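Local coordinates for protein dihydrodipicolinate synthase (PDB 1XKY) that probably catalyses the condensation of pyruvate with aspartate semialdehyde that opens the lysine branch of amino-acid biosynthesis, as in other dihydrodipicolinate synthases, at residues Asp12-Phe24 against Gly46-Glu58. Numbering follows the deposited sequence.
Sequences DFGTIATAMVTPF and GTTAIVVGGTTGE
Thr48 reaches into the segment Phe13-Ile16. Thr48 CB, where the side chain branches, lies 3.5 Å from Phe13 O. Thr48 OG1 donates in the carbonyl plane to a lone pair of Phe13 O at 2.7 Å. Held between the backbone N and the carbonyl carbon (chi1 64°), it accepts a bent bond from Ile16 N (138° at the hydrogen). The methyl CG2 lies alongside the amides of Thr15 and Ile16. Strands 16-19 and 49-52 run adjacent and parallel, their axes 4.6 Å apart at closest, at 22°: Thr48 N donates to Ile16 O, Thr18 N to Ala49 O, Val51 N to Thr18 O and Met20 N to Val51 O. On one face Ala17 CB meets Ala49 CB; on the other, the hydroxyls of Thr18 and Thr47 are hydrogen-bonded at 2.6 Å (OG1 to OG1), the side chains crossing near a right angle. Met20 SD packs on Ile50 CG2. Past the strands, Thr56 CG2 sits 3.1 Å from Ala19 O, and Thr22 OG1 donates to Gly57 O at 2.7 Å. Three waters link the loops and the end of the pairing, one joining Thr22 N, Thr56 O and Glu58 OE1. The Glu58 carboxylate, salt-bridged to Lys264, meets Phe24 CE1, with OE2 in the ring plane, 3.5 Å from that carbon. These first two strands of the TIM barrel are linked by helix 32-44 in a beta-alpha-beta crossover. Beyond the strand ends, hydroxyl and water bridges supply partners for backbone groups outside strand pairing, such as Thr22 N, Gly53 N and Gly57 O; buried Ala49 N has none in the model.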
ATOM      1  N   ASP A  12      30.433  15.356  14.199  1.00 23.69           N
ATOM      2  CA  ASP A  12      29.686  14.485  15.111  1.00 22.65           C
ATOM      3  C   ASP A  12      28.373  15.168  15.488  1.00 21.43           C
ATOM      4  O   ASP A  12      28.362  16.116  16.268  1.00 21.00           O
ATOM      5  CB  ASP A  12      30.523  14.198  16.361  1.00 22.61           C
ATOM      6  CG  ASP A  12      29.822  13.271  17.362  1.00 22.91           C
ATOM      7  OD1 ASP A  12      28.738  12.725  17.068  1.00 21.21           O
ATOM      8  OD2 ASP A  12      30.384  13.076  18.461  1.00 24.13           O
ATOM      9  N   PHE A  13      27.268  14.665  14.948  1.00 20.17           N
ATOM     10  CA  PHE A  13      25.951  15.236  15.232  1.00 19.15           C
ATOM     11  C   PHE A  13      25.361  14.739  16.552  1.00 18.29           C
ATOM     12  O   PHE A  13      24.309  15.213  16.958  1.00 18.01           O
ATOM     13  CB  PHE A  13      24.975  14.945  14.091  1.00 18.96           C
ATOM     14  CG  PHE A  13      25.437  15.445  12.762  1.00 19.36           C
ATOM     15  CD1 PHE A  13      25.760  16.785  12.586  1.00 19.82           C
ATOM     16  CD2 PHE A  13      25.539  14.589  11.679  1.00 19.76           C
ATOM     17  CE1 PHE A  13      26.184  17.257  11.355  1.00 19.73           C
ATOM     18  CE2 PHE A  13      25.966  15.059  10.442  1.00 20.14           C
ATOM     19  CZ  PHE A  13      26.283  16.389  10.280  1.00 19.64           C
ATOM     20  N   GLY A  14      26.032  13.792  17.203  1.00 17.86           N
ATOM     21  CA  GLY A  14      25.546  13.215  18.458  1.00 17.74           C
ATOM     22  C   GLY A  14      24.373  12.262  18.281  1.00 17.44           C
ATOM     23  O   GLY A  14      24.137  11.740  17.179  1.00 17.14           O
ATOM     24  N   THR A  15      23.633  12.036  19.365  1.00 17.02           N
ATOM     25  CA  THR A  15      22.545  11.052  19.379  1.00 16.96           C
ATOM     26  C   THR A  15      21.160  11.654  19.149  1.00 16.78           C
ATOM     27  O   THR A  15      20.251  10.943  18.736  1.00 17.33           O
ATOM     28  CB  THR A  15      22.508  10.274  20.716  1.00 17.17           C
ATOM     29  OG1 THR A  15      22.611  11.200  21.809  1.00 17.06           O
ATOM     30  CG2 THR A  15      23.645   9.276  20.788  1.00 17.33           C
ATOM     31  N   ILE A  16      20.980  12.939  19.450  1.00 16.55           N
ATOM     32  CA  ILE A  16      19.686  13.608  19.244  1.00 16.20           C
ATOM     33  C   ILE A  16      19.821  14.923  18.471  1.00 15.96           C
ATOM     34  O   ILE A  16      19.934  15.998  19.062  1.00 15.68           O
ATOM     35  CB  ILE A  16      18.953  13.893  20.571  1.00 16.25           C
ATOM     36  CG1 ILE A  16      18.872  12.621  21.434  1.00 15.84           C
ATOM     37  CG2 ILE A  16      17.539  14.441  20.278  1.00 16.78           C
ATOM     38  CD1 ILE A  16      18.238  12.816  22.788  1.00 15.57           C
ATOM     39  N   ALA A  17      19.804  14.829  17.144  1.00 15.39           N
ATOM     40  CA  ALA A  17      19.626  16.013  16.310  1.00 14.90           C
ATOM     41  C   ALA A  17      18.152  16.385  16.343  1.00 14.86           C
ATOM     42  O   ALA A  17      17.285  15.513  16.422  1.00 15.15           O
ATOM     43  CB  ALA A  17      20.098  15.761  14.883  1.00 14.70           C
ATOM     44  N   THR A  18      17.862  17.679  16.329  1.00 14.12           N
ATOM     45  CA  THR A  18      16.495  18.134  16.403  1.00 13.72           C
ATOM     46  C   THR A  18      16.132  18.889  15.141  1.00 13.78           C
ATOM     47  O   THR A  18      16.857  19.808  14.720  1.00 13.63           O
ATOM     48  CB  THR A  18      16.239  18.998  17.657  1.00 13.64           C
ATOM     49  OG1 THR A  18      16.435  18.192  18.824  1.00 14.28           O
ATOM     50  CG2 THR A  18      14.824  19.553  17.663  1.00 13.68           C
ATOM     51  N   ALA A  19      15.022  18.448  14.540  1.00 13.60           N
ATOM     52  CA  ALA A  19      14.406  19.084  13.381  1.00 13.83           C
ATOM     53  C   ALA A  19      13.587  20.270  13.857  1.00 13.79           C
ATOM     54  O   ALA A  19      12.383  20.163  14.092  1.00 13.62           O
ATOM     55  CB  ALA A  19      13.516  18.089  12.635  1.00 14.04           C
ATOM     56  N   MET A  20      14.254  21.408  13.982  1.00 13.89           N
ATOM     57  CA  MET A  20      13.698  22.552  14.689  1.00 13.70           C
ATOM     58  C   MET A  20      12.582  23.249  13.924  1.00 13.45           C
ATOM     59  O   MET A  20      12.712  23.528  12.736  1.00 13.25           O
ATOM     60  CB  MET A  20      14.803  23.566  14.985  1.00 13.74           C
ATOM     61  CG  MET A  20      14.430  24.569  16.029  1.00 14.80           C
ATOM     62  SD  MET A  20      15.730  25.777  16.290  1.00 19.12           S
ATOM     63  CE  MET A  20      15.730  26.648  14.734  1.00 17.99           C
ATOM     64  N   VAL A  21      11.496  23.552  14.630  1.00 13.39           N
ATOM     65  CA  VAL A  21      10.447  24.414  14.103  1.00 13.61           C
ATOM     66  C   VAL A  21      10.970  25.835  13.871  1.00 13.79           C
ATOM     67  O   VAL A  21      11.963  26.261  14.466  1.00 13.30           O
ATOM     68  CB  VAL A  21       9.181  24.449  15.031  1.00 13.63           C
ATOM     69  CG1 VAL A  21       8.608  23.056  15.196  1.00 12.76           C
ATOM     70  CG2 VAL A  21       9.497  25.080  16.403  1.00 13.42           C
ATOM     71  N   THR A  22      10.303  26.560  12.983  1.00 14.44           N
ATOM     72  CA  THR A  22      10.629  27.964  12.735  1.00 14.53           C
ATOM     73  C   THR A  22       9.572  28.849  13.408  1.00 14.71           C
ATOM     74  O   THR A  22       8.425  28.914  12.938  1.00 14.74           O
ATOM     75  CB  THR A  22      10.695  28.269  11.227  1.00 14.52           C
ATOM     76  OG1 THR A  22      11.646  27.400  10.598  1.00 14.51           O
ATOM     77  CG2 THR A  22      11.114  29.719  10.991  1.00 14.26           C
ATOM     78  N   PRO A  23       9.931  29.493  14.537  1.00 15.14           N
ATOM     79  CA  PRO A  23       8.976  30.390  15.190  1.00 15.45           C
ATOM     80  C   PRO A  23       8.519  31.552  14.303  1.00 15.73           C
ATOM     81  O   PRO A  23       9.346  32.192  13.642  1.00 15.45           O
ATOM     82  CB  PRO A  23       9.754  30.916  16.410  1.00 15.43           C
ATOM     83  CG  PRO A  23      10.802  29.898  16.661  1.00 15.41           C
ATOM     84  CD  PRO A  23      11.184  29.376  15.312  1.00 14.61           C
ATOM     85  N   PHE A  24       7.211  31.802  14.295  1.00 16.67           N
ATOM     86  CA  PHE A  24       6.631  32.946  13.592  1.00 17.44           C
ATOM     87  C   PHE A  24       5.954  33.897  14.571  1.00 18.49           C
ATOM     88  O   PHE A  24       5.409  33.482  15.610  1.00 18.75           O
ATOM     89  CB  PHE A  24       5.602  32.513  12.534  1.00 17.43           C
ATOM     90  CG  PHE A  24       6.163  31.641  11.431  1.00 16.31           C
ATOM     91  CD1 PHE A  24       5.491  30.488  11.033  1.00 15.96           C
ATOM     92  CD2 PHE A  24       7.350  31.970  10.785  1.00 16.97           C
ATOM     93  CE1 PHE A  24       5.995  29.674  10.013  1.00 14.28           C
ATOM     94  CE2 PHE A  24       7.855  31.161   9.755  1.00 14.77           C
ATOM     95  CZ  PHE A  24       7.176  30.019   9.376  1.00 14.79           C
ATOM     96  N   GLY A  46      18.887  18.352  25.875  1.00 15.65           N
ATOM     97  CA  GLY A  46      19.351  17.116  25.233  1.00 15.37           C
ATOM     98  C   GLY A  46      19.620  17.137  23.733  1.00 15.04           C
ATOM     99  O   GLY A  46      20.063  16.125  23.175  1.00 15.15           O
ATOM    100  N   THR A  47      19.369  18.269  23.072  1.00 14.93           N
ATOM    101  CA  THR A  47      19.634  18.387  21.624  1.00 14.73           C
ATOM    102  C   THR A  47      21.137  18.492  21.355  1.00 14.66           C
ATOM    103  O   THR A  47      21.820  19.334  21.950  1.00 14.82           O
ATOM    104  CB  THR A  47      18.877  19.592  20.996  1.00 14.74           C
ATOM    105  OG1 THR A  47      17.468  19.322  20.980  1.00 14.26           O
ATOM    106  CG2 THR A  47      19.338  19.873  19.560  1.00 15.08           C
ATOM    107  N   THR A  48      21.648  17.632  20.467  1.00 14.52           N
ATOM    108  CA  THR A  48      23.089  17.562  20.168  1.00 14.65           C
ATOM    109  C   THR A  48      23.469  18.140  18.798  1.00 14.70           C
ATOM    110  O   THR A  48      24.649  18.246  18.470  1.00 13.93           O
ATOM    111  CB  THR A  48      23.625  16.103  20.262  1.00 14.93           C
ATOM    112  OG1 THR A  48      23.006  15.269  19.270  1.00 13.77           O
ATOM    113  CG2 THR A  48      23.361  15.524  21.624  1.00 15.72           C
ATOM    114  N   ALA A  49      22.464  18.488  18.001  1.00 14.83           N
ATOM    115  CA  ALA A  49      22.653  19.103  16.690  1.00 15.04           C
ATOM    116  C   ALA A  49      21.326  19.716  16.291  1.00 15.29           C
ATOM    117  O   ALA A  49      20.270  19.185  16.641  1.00 15.26           O
ATOM    118  CB  ALA A  49      23.105  18.075  15.648  1.00 15.09           C
ATOM    119  N   ILE A  50      21.366  20.832  15.574  1.00 14.99           N
ATOM    120  CA  ILE A  50      20.134  21.472  15.137  1.00 15.91           C
ATOM    121  C   ILE A  50      20.012  21.470  13.618  1.00 16.16           C
ATOM    122  O   ILE A  50      20.892  21.970  12.922  1.00 16.40           O
ATOM    123  CB  ILE A  50      20.016  22.910  15.670  1.00 15.97           C
ATOM    124  CG1 ILE A  50      19.878  22.885  17.193  1.00 16.38           C
ATOM    125  CG2 ILE A  50      18.810  23.627  15.032  1.00 15.84           C
ATOM    126  CD1 ILE A  50      19.900  24.245  17.833  1.00 16.65           C
ATOM    127  N   VAL A  51      18.910  20.903  13.124  1.00 16.43           N
ATOM    128  CA  VAL A  51      18.551  21.015  11.712  1.00 16.88           C
ATOM    129  C   VAL A  51      17.662  22.249  11.538  1.00 17.08           C
ATOM    130  O   VAL A  51      16.584  22.343  12.133  1.00 16.43           O
ATOM    131  CB  VAL A  51      17.829  19.755  11.168  1.00 16.83           C
ATOM    132  CG1 VAL A  51      17.661  19.864   9.662  1.00 17.93           C
ATOM    133  CG2 VAL A  51      18.599  18.499  11.523  1.00 16.78           C
ATOM    134  N   VAL A  52      18.136  23.198  10.735  1.00 17.58           N
ATOM    135  CA  VAL A  52      17.455  24.468  10.541  1.00 18.36           C
ATOM    136  C   VAL A  52      16.790  24.526   9.177  1.00 18.31           C
ATOM    137  O   VAL A  52      17.421  24.238   8.144  1.00 18.23           O
ATOM    138  CB  VAL A  52      18.432  25.657  10.614  1.00 18.52           C
ATOM    139  CG1 VAL A  52      17.674  26.980  10.492  1.00 19.12           C
ATOM    140  CG2 VAL A  52      19.228  25.616  11.899  1.00 20.58           C
ATOM    141  N   GLY A  53      15.525  24.937   9.187  1.00 18.51           N
ATOM    142  CA  GLY A  53      14.758  25.162   7.968  1.00 18.85           C
ATOM    143  C   GLY A  53      14.469  23.896   7.186  1.00 18.86           C
ATOM    144  O   GLY A  53      14.419  23.924   5.957  1.00 19.04           O
ATOM    145  N   GLY A  54      14.296  22.781   7.891  1.00 19.04           N
ATOM    146  CA  GLY A  54      13.870  21.541   7.252  1.00 18.93           C
ATOM    147  C   GLY A  54      12.357  21.492   7.122  1.00 19.15           C
ATOM    148  O   GLY A  54      11.682  22.505   7.287  1.00 19.06           O
ATOM    149  N   THR A  55      11.824  20.303   6.848  1.00 19.22           N
ATOM    150  CA  THR A  55      10.377  20.093   6.724  1.00 19.43           C
ATOM    151  C   THR A  55       9.606  20.553   7.973  1.00 18.55           C
ATOM    152  O   THR A  55       8.597  21.256   7.885  1.00 18.65           O
ATOM    153  CB  THR A  55      10.075  18.604   6.520  1.00 19.80           C
ATOM    154  OG1 THR A  55      11.074  18.027   5.660  1.00 21.82           O
ATOM    155  CG2 THR A  55       8.667  18.411   5.931  1.00 20.28           C
ATOM    156  N   THR A  56      10.104  20.150   9.136  1.00 17.49           N
ATOM    157  CA  THR A  56       9.521  20.541  10.410  1.00 16.89           C
ATOM    158  C   THR A  56       9.660  22.049  10.638  1.00 16.06           C
ATOM    159  O   THR A  56       8.865  22.630  11.362  1.00 15.84           O
ATOM    160  CB  THR A  56      10.171  19.753  11.569  1.00 16.83           C
ATOM    161  OG1 THR A  56      10.077  18.356  11.283  1.00 15.88           O
ATOM    162  CG2 THR A  56       9.493  20.047  12.900  1.00 16.80           C
ATOM    163  N   GLY A  57      10.665  22.662  10.011  1.00 15.50           N
ATOM    164  CA  GLY A  57      10.843  24.117  10.013  1.00 15.33           C
ATOM    165  C   GLY A  57      10.099  24.844   8.904  1.00 15.08           C
ATOM    166  O   GLY A  57      10.343  26.032   8.653  1.00 14.80           O
ATOM    167  N   GLU A  58       9.196  24.129   8.234  1.00 14.85           N
ATOM    168  CA  GLU A  58       8.325  24.702   7.212  1.00 14.60           C
ATOM    169  C   GLU A  58       9.075  25.266   6.008  1.00 14.33           C
ATOM    170  O   GLU A  58       8.662  26.264   5.415  1.00 13.86           O
ATOM    171  CB  GLU A  58       7.376  25.737   7.836  1.00 14.66           C
ATOM    172  CG  GLU A  58       6.294  25.086   8.682  1.00 15.08           C
ATOM    173  CD  GLU A  58       5.473  26.088   9.478  1.00 16.26           C
ATOM    174  OE1 GLU A  58       5.780  26.279  10.682  1.00 16.21           O
ATOM    175  OE2 GLU A  58       4.523  26.668   8.898  1.00 15.04           O
TER
HETATM  176  O   HOH W   1      13.727  25.712  11.383  1.00 14.31           O
HETATM  177  O   HOH W   2      14.193  22.281  10.851  1.00 16.02           O
HETATM  178  O   HOH W   3       8.149  25.338  11.663  1.00 12.46           O